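Local coordinates for protein 5-formyl-3-hydroxy-2-methylpyridine 4-carboxylate 5-dehydrogenase (Mesorhizobium japonicum MAFF 303099, PDB 4OM8) that catalyses the NAD(+)-dependent oxidation of 5-formyl-3-hydroxy-2-methylpyridine-4-carboxylate in vitamin B6 breakdown, and can also reduce the same aldehyde with NADH to 4-pyridoxic acid, at residues G228-A231 with L232-M235; S243-S246 with F247-D251; P88-I91 with S92-A95; V150-G153 with E154-P158. All coordinates share one frame; numbering follows the deposited sequence. Where two conformers were deposited one is given.

Contact 1 (G228-A231 with L232-M235)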
loop_
_atom_site.group_PDB
_atom_site.type_symbol
_atom_site.label_atom_id
_atom_site.label_comp_id
_atom_site.label_asym_id
_atom_site.label_seq_id
_atom_site.Cartn_x
_atom_site.Cartn_y
_atom_site.Cartn_z
ATOM N N GLY A 228 -3.226 7.465 4.360
ATOM C CA GLY A 228 -3.297 7.596 2.910
ATOM C C GLY A 228 -2.189 8.462 2.339
ATOM O O GLY A 228 -1.570 9.234 3.068
ATOM N N PRO A 229 -1.931 8.334 1.024
ATOM C CA PRO A 229 -0.798 9.049 0.412
ATOM C C PRO A 229 -0.768 10.572 0.636
ATOM O O PRO A 229 0.321 11.104 0.857
ATOM C CB PRO A 229 -0.960 8.752 -1.087
ATOM C CG PRO A 229 -1.786 7.513 -1.167
ATOM C CD PRO A 229 -2.669 7.497 0.055
ATOM N N MET A 230 -1.899 11.263 0.554
ATOM C CA MET A 230 -1.871 12.714 0.731
ATOM C C MET A 230 -1.540 13.034 2.191
ATOM O O MET A 230 -0.713 13.902 2.483
ATOM C CB MET A 230 -3.203 13.339 0.301
ATOM C CG MET A 230 -3.539 13.134 -1.187
ATOM S SD MET A 230 -2.294 13.834 -2.319
ATOM C CE MET A 230 -1.455 12.355 -2.831
ATOM N N ALA A 231 -2.172 12.306 3.106
ATOM C CA ALA A 231 -1.851 12.408 4.536
ATOM C C ALA A 231 -0.401 12.062 4.825
ATOM O O ALA A 231 0.222 12.667 5.700
ATOM C CB ALA A 231 -2.786 11.505 5.355
ATOM N N LEU A 232 0.145 11.098 4.095
ATOM C CA LEU A 232 1.521 10.679 4.300
ATOM C C LEU A 232 2.491 11.769 3.834
ATOM O O LEU A 232 3.508 12.020 4.488
ATOM C CB LEU A 232 1.803 9.361 3.562
ATOM C CG LEU A 232 3.169 8.738 3.850
ATOM C CD1 LEU A 232 3.238 8.277 5.299
ATOM C CD2 LEU A 232 3.492 7.583 2.906
ATOM N N LEU A 233 2.194 12.400 2.698
ATOM C CA LEU A 233 2.960 13.562 2.257
ATOM C C LEU A 233 2.989 14.632 3.348
ATOM O O LEU A 233 4.043 15.215 3.620
ATOM C CB LEU A 233 2.377 14.141 0.964
ATOM C CG LEU A 233 2.569 13.280 -0.286
ATOM C CD1 LEU A 233 1.896 13.929 -1.489
ATOM C CD2 LEU A 233 4.056 13.024 -0.570
ATOM N N ASP A 234 1.845 14.876 3.987
ATOM C CA ASP A 234 1.791 15.863 5.065
ATOM C C ASP A 234 2.659 15.449 6.258
ATOM O O ASP A 234 3.249 16.299 6.913
ATOM C CB ASP A 234 0.351 16.099 5.520
ATOM C CG ASP A 234 -0.414 16.997 4.580
ATOM O OD1 ASP A 234 0.202 17.555 3.632
ATOM O OD2 ASP A 234 -1.630 17.135 4.805
ATOM N N MET A 235 2.745 14.148 6.537
ATOM C CA MET A 235 3.586 13.667 7.634
ATOM C C MET A 235 5.065 13.794 7.308
ATOM O O MET A 235 5.861 14.197 8.156
ATOM C CB MET A 235 3.281 12.206 7.957
ATOM C CG MET A 235 1.945 11.957 8.580
ATOM S SD MET A 235 1.743 10.185 8.786
ATOM C CE MET A 235 3.307 9.808 9.537
#
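A local contact along the first turns of helix 229-236, in the C-terminal domain, joins Gly-228 through Ala-231 to Leu-232 through Met-235 by backbone bonds, with Met-230 and Leu-233 packed along one flank. Gly-228 occupies the N-cap, and its O opens the ladder by accepting Leu-232 N at 2.7 Å, a short but somewhat bent bond (143°). The bond from Leu-233 N to Pro-229 O, 2.9 Å, is straighter (164°). Asp-234 N and Met-235 N repeat the pattern on Met-230 O and Ala-231 O. Side chains add one apolar touch: Met-230 bends at both chi2 (-59°) and chi3, which brings its terminal CE beside Leu-233 CD1 at 3.9 Å, the two chains running alongside in the same direction. The first-turn amides of Met-230 and Ala-231 are taken by the carboxylate of Asp-213 of the second subunit, a negative charge that would be expected to suit the amino end of a helix. Asp-234 likewise reaches across the dimer interface, to Tyr-282 and the backbone of Met-279 and Phe-280 of that subunit. Within the chain, Pro-229 and Leu-232 lean on helix 209-226, while Leu-233 packs against Leu-238 and Tyr-241 of helix 238-251.

Contact 2 (S243-S246 with F247-D251)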
loop_
_atom_site.group_PDB
_atom_site.type_symbol
_atom_site.label_atom_id
_atom_site.label_comp_id
_atom_site.label_asym_id
_atom_site.label_seq_id
_atom_site.Cartn_x
_atom_site.Cartn_y
_atom_site.Cartn_z
ATOM N N SER A 243 11.932 18.061 -2.487
ATOM C CA SER A 243 13.367 17.832 -2.639
ATOM C C SER A 243 13.667 16.480 -3.253
ATOM O O SER A 243 14.478 16.372 -4.172
ATOM C CB SER A 243 14.067 17.935 -1.284
ATOM O OG SER A 243 13.915 19.227 -0.735
ATOM N N VAL A 244 13.012 15.442 -2.744
ATOM C CA VAL A 244 13.301 14.096 -3.223
ATOM C C VAL A 244 12.717 13.845 -4.607
ATOM O O VAL A 244 13.402 13.321 -5.489
ATOM C CB VAL A 244 12.779 13.039 -2.249
ATOM C CG1 VAL A 244 13.022 11.641 -2.795
ATOM C CG2 VAL A 244 13.479 13.207 -0.907
ATOM N N SER A 245 11.460 14.230 -4.812
ATOM C CA SER A 245 10.816 13.952 -6.093
ATOM C C SER A 245 11.503 14.715 -7.220
ATOM O O SER A 245 11.450 14.282 -8.372
ATOM C CB SER A 245 9.317 14.275 -6.051
ATOM O OG SER A 245 9.071 15.670 -6.003
ATOM N N SER A 246 12.173 15.820 -6.890
ATOM C CA SER A 246 12.875 16.622 -7.892
ATOM C C SER A 246 13.929 15.821 -8.659
ATOM O O SER A 246 14.216 16.117 -9.820
ATOM C CB SER A 246 13.521 17.856 -7.241
ATOM O OG SER A 246 14.633 17.535 -6.413
ATOM N N PHE A 247 14.522 14.819 -8.014
ATOM C CA PHE A 247 15.468 13.967 -8.733
ATOM C C PHE A 247 14.957 12.541 -8.871
ATOM O O PHE A 247 15.297 11.861 -9.839
ATOM C CB PHE A 247 16.855 13.970 -8.063
ATOM C CG PHE A 247 16.893 13.318 -6.711
ATOM C CD1 PHE A 247 17.095 11.948 -6.581
ATOM C CD2 PHE A 247 16.765 14.083 -5.566
ATOM C CE1 PHE A 247 17.139 11.356 -5.339
ATOM C CE2 PHE A 247 16.816 13.501 -4.314
ATOM C CZ PHE A 247 17.000 12.136 -4.198
ATOM N N LEU A 248 14.127 12.075 -7.938
ATOM C CA LEU A 248 13.724 10.670 -7.996
ATOM C C LEU A 248 12.666 10.420 -9.077
ATOM O O LEU A 248 12.692 9.372 -9.717
ATOM C CB LEU A 248 13.230 10.183 -6.628
ATOM C CG LEU A 248 12.947 8.679 -6.501
ATOM C CD1 LEU A 248 14.163 7.874 -6.963
ATOM C CD2 LEU A 248 12.583 8.301 -5.077
ATOM N N ASN A 249 11.737 11.354 -9.293
ATOM C CA ASN A 249 10.758 11.172 -10.373
ATOM C C ASN A 249 11.438 10.953 -11.715
ATOM O O ASN A 249 10.976 10.160 -12.536
ATOM C CB ASN A 249 9.803 12.370 -10.500
ATOM C CG ASN A 249 8.678 12.345 -9.475
ATOM O OD1 ASN A 249 8.480 11.361 -8.760
ATOM N ND2 ASN A 249 7.931 13.441 -9.406
ATOM N N ALA A 250 12.549 11.654 -11.922
ATOM C CA ALA A 250 13.301 11.526 -13.157
ATOM C C ALA A 250 13.886 10.130 -13.346
ATOM O O ALA A 250 14.116 9.709 -14.480
ATOM C CB ALA A 250 14.411 12.572 -13.195
ATOM N N ASP A 251 14.091 9.395 -12.254
ATOM C CA ASP A 251 14.750 8.097 -12.373
ATOM C C ASP A 251 13.791 6.910 -12.382
ATOM O O ASP A 251 14.193 5.786 -12.686
ATOM C CB ASP A 251 15.761 7.894 -11.246
ATOM C CG ASP A 251 16.818 6.887 -11.618
ATOM O OD1 ASP A 251 17.500 7.126 -12.638
ATOM O OD2 ASP A 251 16.958 5.852 -10.934
#
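Ser-243 meets Phe-247 through its carbonyl, whose O lies 3.5 Å from Phe-247 CD2 at an oblique approach to the ring. Val-244 O takes two amides: Leu-248 N at 2.8 Å, the regular helical bond and a fairly straight one (160°), and Phe-247 N at 3.1 Å, which arrives well out of the carbonyl plane. That oxygen also sits over one face of the Phe-247 ring, displaced toward its rim. The ring folds back there because CG stands between the backbone N and the carbonyl carbon (chi1 67°). Val-244 CG1, anti to its own N, runs beside Leu-248 and meets CD2 of that leucine at 4.1 Å. Ser-245 continues the ladder, with its O receiving Asn-249 N at 3.1 Å, while its CB lies against the Asn-249 amide. Its hydroxyl turns back to Tyr-241 O, and Asn-249 ND2 reaches Asp-257 O of the second subunit. In the conformer given, Ser-246 OG comes within 2.5 Å of Ser-243 O, from above the carbonyl plane, but the bond is doubtful because the distance is unusually short and the residue has a second conformer. Val-244 and Ser-246 also pack on Tyr-192 and Val-258 of the second subunit. Phe-247 N lacks the i-to-i-4 bond to the turn before and bonds Val-244 O, three residues back, instead; such a break in the ladder is typical of a kinked alpha helix, here helix 238-251 in its later turns.

Contact 3 (P88-I91 with S92-A95). With NAD (nicotinamide-adenine-dinucleotide), chain C.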
loop_
_atom_site.group_PDB
_atom_site.type_symbol
_atom_site.label_atom_id
_atom_site.label_comp_id
_atom_site.label_asym_id
_atom_site.label_seq_id
_atom_site.Cartn_x
_atom_site.Cartn_y
_atom_site.Cartn_z
ATOM N N PRO A 88 -18.044 -10.501 -18.034
ATOM C CA PRO A 88 -16.619 -10.378 -18.370
ATOM C C PRO A 88 -16.217 -9.037 -18.965
ATOM O O PRO A 88 -17.034 -8.279 -19.508
ATOM C CB PRO A 88 -16.406 -11.490 -19.401
ATOM C CG PRO A 88 -17.398 -12.532 -19.021
ATOM C CD PRO A 88 -18.599 -11.779 -18.513
ATOM N N GLU A 89 -14.923 -8.769 -18.851
ATOM C CA GLU A 89 -14.324 -7.539 -19.333
ATOM C C GLU A 89 -14.175 -7.559 -20.862
ATOM O O GLU A 89 -13.087 -7.747 -21.410
ATOM C CB GLU A 89 -12.981 -7.337 -18.637
ATOM C CG GLU A 89 -12.412 -5.966 -18.825
ATOM C CD GLU A 89 -13.046 -4.934 -17.911
ATOM O OE1 GLU A 89 -12.292 -4.057 -17.457
ATOM O OE2 GLU A 89 -14.281 -4.984 -17.663
ATOM N N ASN A 90 -15.298 -7.370 -21.538
ATOM C CA ASN A 90 -15.405 -7.520 -22.982
ATOM C C ASN A 90 -16.574 -6.655 -23.410
ATOM O O ASN A 90 -17.703 -6.912 -23.006
ATOM C CB ASN A 90 -15.616 -9.004 -23.341
ATOM C CG ASN A 90 -15.764 -9.257 -24.837
ATOM O OD1 ASN A 90 -16.355 -8.472 -25.575
ATOM N ND2 ASN A 90 -15.228 -10.387 -25.285
ATOM N N ILE A 91 -16.316 -5.615 -24.197
ATOM C CA ILE A 91 -17.362 -4.633 -24.453
ATOM C C ILE A 91 -18.511 -5.223 -25.276
ATOM O O ILE A 91 -19.654 -4.805 -25.119
ATOM C CB ILE A 91 -16.791 -3.374 -25.143
ATOM C CG1 ILE A 91 -17.839 -2.259 -25.171
ATOM C CG2 ILE A 91 -16.278 -3.703 -26.542
ATOM C CD1 ILE A 91 -17.286 -0.921 -25.575
ATOM N N SER A 92 -18.233 -6.218 -26.119
ATOM C CA SER A 92 -19.311 -6.834 -26.889
ATOM C C SER A 92 -20.268 -7.597 -25.964
ATOM O O SER A 92 -21.490 -7.529 -26.143
ATOM C CB SER A 92 -18.760 -7.763 -27.974
ATOM O OG SER A 92 -18.155 -8.911 -27.412
ATOM N N ILE A 93 -19.723 -8.302 -24.972
ATOM C CA ILE A 93 -20.573 -9.017 -24.016
ATOM C C ILE A 93 -21.360 -8.026 -23.149
ATOM O O ILE A 93 -22.549 -8.220 -22.912
ATOM C CB ILE A 93 -19.756 -9.971 -23.117
ATOM C CG1 ILE A 93 -19.034 -11.009 -23.984
ATOM C CG2 ILE A 93 -20.659 -10.676 -22.116
ATOM C CD1 ILE A 93 -18.272 -12.052 -23.186
ATOM N N LYS A 94 -20.708 -6.961 -22.687
ATOM C CA LYS A 94 -21.416 -5.965 -21.878
ATOM C C LYS A 94 -22.525 -5.291 -22.691
ATOM O O LYS A 94 -23.642 -5.102 -22.195
ATOM C CB LYS A 94 -20.442 -4.927 -21.319
ATOM C CG LYS A 94 -19.381 -5.519 -20.376
ATOM C CD LYS A 94 -18.613 -4.437 -19.635
ATOM C CE LYS A 94 -17.471 -5.028 -18.828
ATOM N NZ LYS A 94 -17.918 -6.085 -17.866
ATOM N N ALA A 95 -22.230 -4.968 -23.951
ATOM C CA ALA A 95 -23.234 -4.375 -24.819
ATOM C C ALA A 95 -24.416 -5.313 -25.027
ATOM O O ALA A 95 -25.549 -4.853 -25.083
ATOM C CB ALA A 95 -22.623 -3.989 -26.158
HETATM P PA NAD C . -15.656 -13.575 -13.733
HETATM O O1A NAD C . -15.082 -14.050 -15.057
HETATM O O2A NAD C . -15.215 -14.221 -12.428
HETATM O O5B NAD C . -17.258 -13.692 -13.828
HETATM C C5B NAD C . -17.984 -13.281 -14.987
HETATM C C4B NAD C . -19.353 -13.941 -14.932
HETATM O O4B NAD C . -20.193 -13.382 -15.943
HETATM C C3B NAD C . -19.254 -15.443 -15.196
HETATM O O3B NAD C . -19.850 -16.177 -14.118
HETATM C C2B NAD C . -20.010 -15.631 -16.506
HETATM O O2B NAD C . -20.698 -16.886 -16.623
HETATM C C1B NAD C . -20.976 -14.464 -16.468
HETATM N N9A NAD C . -21.543 -14.051 -17.764
HETATM C C8A NAD C . -20.952 -14.062 -18.971
HETATM N N7A NAD C . -21.793 -13.578 -19.918
HETATM C C5A NAD C . -22.944 -13.245 -19.311
HETATM C C6A NAD C . -24.244 -12.683 -19.717
HETATM N N6A NAD C . -24.500 -12.360 -21.008
HETATM N N1A NAD C . -25.175 -12.501 -18.755
HETATM C C2A NAD C . -24.945 -12.817 -17.469
HETATM N N3A NAD C . -23.785 -13.333 -17.031
HETATM C C4A NAD C . -22.773 -13.566 -17.893
HETATM O O3 NAD C . -15.479 -11.973 -13.709
HETATM P PN NAD C . -15.255 -11.047 -12.412
HETATM O O1N NAD C . -13.814 -11.163 -11.952
HETATM O O2N NAD C . -16.356 -11.233 -11.393
HETATM O O5D NAD C . -15.422 -9.586 -13.050
HETATM C C5D NAD C . -16.669 -9.137 -13.594
HETATM C C4D NAD C . -16.511 -7.665 -13.956
HETATM O O4D NAD C . -16.069 -6.979 -12.788
HETATM C C3D NAD C . -15.441 -7.431 -15.010
HETATM O O3D NAD C . -15.819 -6.261 -15.741
HETATM C C2D NAD C . -14.195 -7.110 -14.207
HETATM O O2D NAD C . -13.299 -6.251 -14.919
HETATM C C1D NAD C . -14.784 -6.383 -13.011
HETATM N N1N NAD C . -13.983 -6.459 -11.779
HETATM C C2N NAD C . -13.228 -7.533 -11.468
HETATM C C3N NAD C . -12.506 -7.555 -10.272
HETATM C C7N NAD C . -11.615 -8.704 -9.881
HETATM O O7N NAD C . -11.820 -9.843 -10.273
HETATM N N7N NAD C . -10.574 -8.420 -9.100
HETATM C C4N NAD C . -12.577 -6.471 -9.405
HETATM C C5N NAD C . -13.374 -5.388 -9.747
HETATM C C6N NAD C . -14.076 -5.416 -10.943
#
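A lysine that turns back past the start of its own helix is the striking feature here: Lys-94 NZ donates to Pro-88 O at 2.9 Å, six residues earlier, and to NAD O3D at 3.0 Å. Its chain stays extended until chi4 (-56°), where the final bend directs the ammonium to these two oxygens; NZ approaches Pro-88 O from well above the carbonyl plane. A salt bridge to Glu-85 also holds it, whereas that to Glu-89 OE2 is long. Glu-89 OE2 accepts from the same hydroxyl, O3D of the nicotinamide ribose, at 2.8 Å, so O3D is held between acid and lysine. Gly-117 N and, weakly, Ser-116 N bond Glu-89 OE1, and Thr-115 OG1 is a further partner of OE2. Pro-88 CD lies 3.3 Å from NAD C8A, and Ile-93 CG2 lies 3.8 Å from N7A of the adenine. Asn-90 is the N-cap: OD1 takes Ser-92 OG at 2.6 Å and weaker bonds from Ser-92 N and Ile-93 N, with the chain of Ile-93 crossing that of Asn-90 at about a right angle. Asn-90 O then starts the helical ladder with Lys-94 N, nearly straight at 168°. The loop follows strand 82-85 of the Rossmann fold and leads into helix 91-102, with Ile-91 and Lys-94 packed on helix 120-123.

Contact 4 (V150-G153 with E154-P158)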
loop_
_atom_site.group_PDB
_atom_site.type_symbol
_atom_site.label_atom_id
_atom_site.label_comp_id
_atom_site.label_asym_id
_atom_site.label_seq_id
_atom_site.Cartn_x
_atom_site.Cartn_y
_atom_site.Cartn_z
ATOM N N VAL A 150 -17.052 5.517 -7.862
ATOM C CA VAL A 150 -18.221 5.913 -8.647
ATOM C C VAL A 150 -17.740 6.806 -9.786
ATOM O O VAL A 150 -17.130 7.853 -9.528
ATOM C CB VAL A 150 -19.250 6.651 -7.780
ATOM C CG1 VAL A 150 -20.503 6.930 -8.595
ATOM C CG2 VAL A 150 -19.606 5.815 -6.544
ATOM N N ILE A 151 -17.966 6.387 -11.030
ATOM C CA ILE A 151 -17.377 7.077 -12.179
ATOM C C ILE A 151 -18.369 7.474 -13.258
ATOM O O ILE A 151 -18.915 6.627 -13.959
ATOM C CB ILE A 151 -16.291 6.219 -12.860
ATOM C CG1 ILE A 151 -15.370 5.570 -11.817
ATOM C CG2 ILE A 151 -15.494 7.062 -13.858
ATOM C CD1 ILE A 151 -15.662 4.086 -11.546
ATOM N N ALA A 152 -18.543 8.775 -13.444
ATOM C CA ALA A 152 -19.347 9.243 -14.558
ATOM C C ALA A 152 -18.644 9.069 -15.896
ATOM O O ALA A 152 -17.451 9.355 -16.035
ATOM C CB ALA A 152 -19.700 10.697 -14.362
ATOM N N GLY A 153 -19.389 8.613 -16.899
ATOM C CA GLY A 153 -18.946 8.755 -18.276
ATOM C C GLY A 153 -19.314 10.149 -18.768
ATOM O O GLY A 153 -19.937 10.922 -18.041
ATOM N N GLU A 154 -18.934 10.467 -20.002
ATOM C CA GLU A 154 -19.174 11.798 -20.542
ATOM C C GLU A 154 -20.650 12.200 -20.505
ATOM O O GLU A 154 -20.964 13.381 -20.329
ATOM C CB GLU A 154 -18.638 11.875 -21.970
ATOM C CG GLU A 154 -18.715 13.257 -22.587
ATOM C CD GLU A 154 -17.721 14.229 -21.982
ATOM O OE1 GLU A 154 -16.783 13.784 -21.285
ATOM O OE2 GLU A 154 -17.874 15.447 -22.216
ATOM N N LYS A 155 -21.541 11.224 -20.638
ATOM C CA LYS A 155 -22.974 11.500 -20.698
ATOM C C LYS A 155 -23.694 11.223 -19.380
ATOM O O LYS A 155 -24.898 11.427 -19.278
ATOM C CB LYS A 155 -23.626 10.666 -21.813
ATOM C CG LYS A 155 -23.170 11.005 -23.230
ATOM C CD LYS A 155 -23.950 10.161 -24.246
ATOM C CE LYS A 155 -23.536 10.467 -25.681
ATOM N NZ LYS A 155 -23.686 11.912 -26.013
ATOM N N THR A 156 -22.972 10.750 -18.369
ATOM C CA THR A 156 -23.618 10.425 -17.098
ATOM C C THR A 156 -24.119 11.675 -16.375
ATOM O O THR A 156 -23.390 12.658 -16.240
ATOM C CB THR A 156 -22.658 9.662 -16.155
ATOM O OG1 THR A 156 -22.195 8.467 -16.798
ATOM C CG2 THR A 156 -23.343 9.293 -14.859
ATOM N N ALA A 157 -25.370 11.644 -15.920
ATOM C CA ALA A 157 -25.916 12.766 -15.164
ATOM C C ALA A 157 -25.241 12.859 -13.807
ATOM O O ALA A 157 -25.008 11.844 -13.157
ATOM C CB ALA A 157 -27.418 12.618 -14.992
ATOM N N PRO A 158 -24.914 14.083 -13.375
ATOM C CA PRO A 158 -24.384 14.270 -12.022
ATOM C C PRO A 158 -25.301 13.648 -10.966
ATOM O O PRO A 158 -24.793 13.096 -9.992
ATOM C CB PRO A 158 -24.321 15.795 -11.883
ATOM C CG PRO A 158 -24.056 16.256 -13.275
ATOM C CD PRO A 158 -24.862 15.325 -14.167
#
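Thr-156 OG1 is gripped by three partners: Gly-153 N donates to it at 2.8 Å (142°), Gln-124 NE2 bonds it too, and Met-133 O completes the set, so this buried hydroxyl joins the turn to its surroundings. The torsion that places it (chi1 -58°) sets OG1 beside its own backbone N and leaves CG2 for the apolar side. A second bond runs the other way across the same pair, Thr-156 N to Gly-153 O at 3.1 Å, with the donor well above the carbonyl plane. That bond closes a type I beta turn from Gly-153 to Thr-156, in which Glu-154 and Lys-155 hold the two corners. The apolar side of Thr-156 lies against Ala-152, with Thr-156 CB 3.6 Å from Ala-152 CB and CG2 a little farther from the same methyl. Further anchoring comes from helix 120-123 and the loop after it, where Thr-121 and Gln-124 accept the amides of Glu-154 and Lys-155. The turn carries the chain from strand 147-151, which lies between strands 133-137 and 174-178 of the sheet, into helix 158-170; Val-150 and Ala-152 pack on that helix, and Thr-156 touches Val-134 of strand 133-137.

How the contacts relate
Local contacts of this kind divide here between two domains. Contacts 3 and 4 belong to the NAD-binding domain, with centres about 19 Å apart and nearest atoms about 11 Å apart; both link a strand to the helix that follows it, but contact 3 alone touches the cofactor. Its Glu-89 side chain lies about 7 Å from that of His-137, thought to be important for catalysis, and Ile-151 of contact 4 packs on that same histidine. Contacts 1 and 2 occupy successive helices of the C-terminal domain, centres about 17 Å apart, and both touch the second subunit. From contact 3 their centres are about 37 and 40 Å away, so the part of the dimer interface they touch lies far from the cofactor contact.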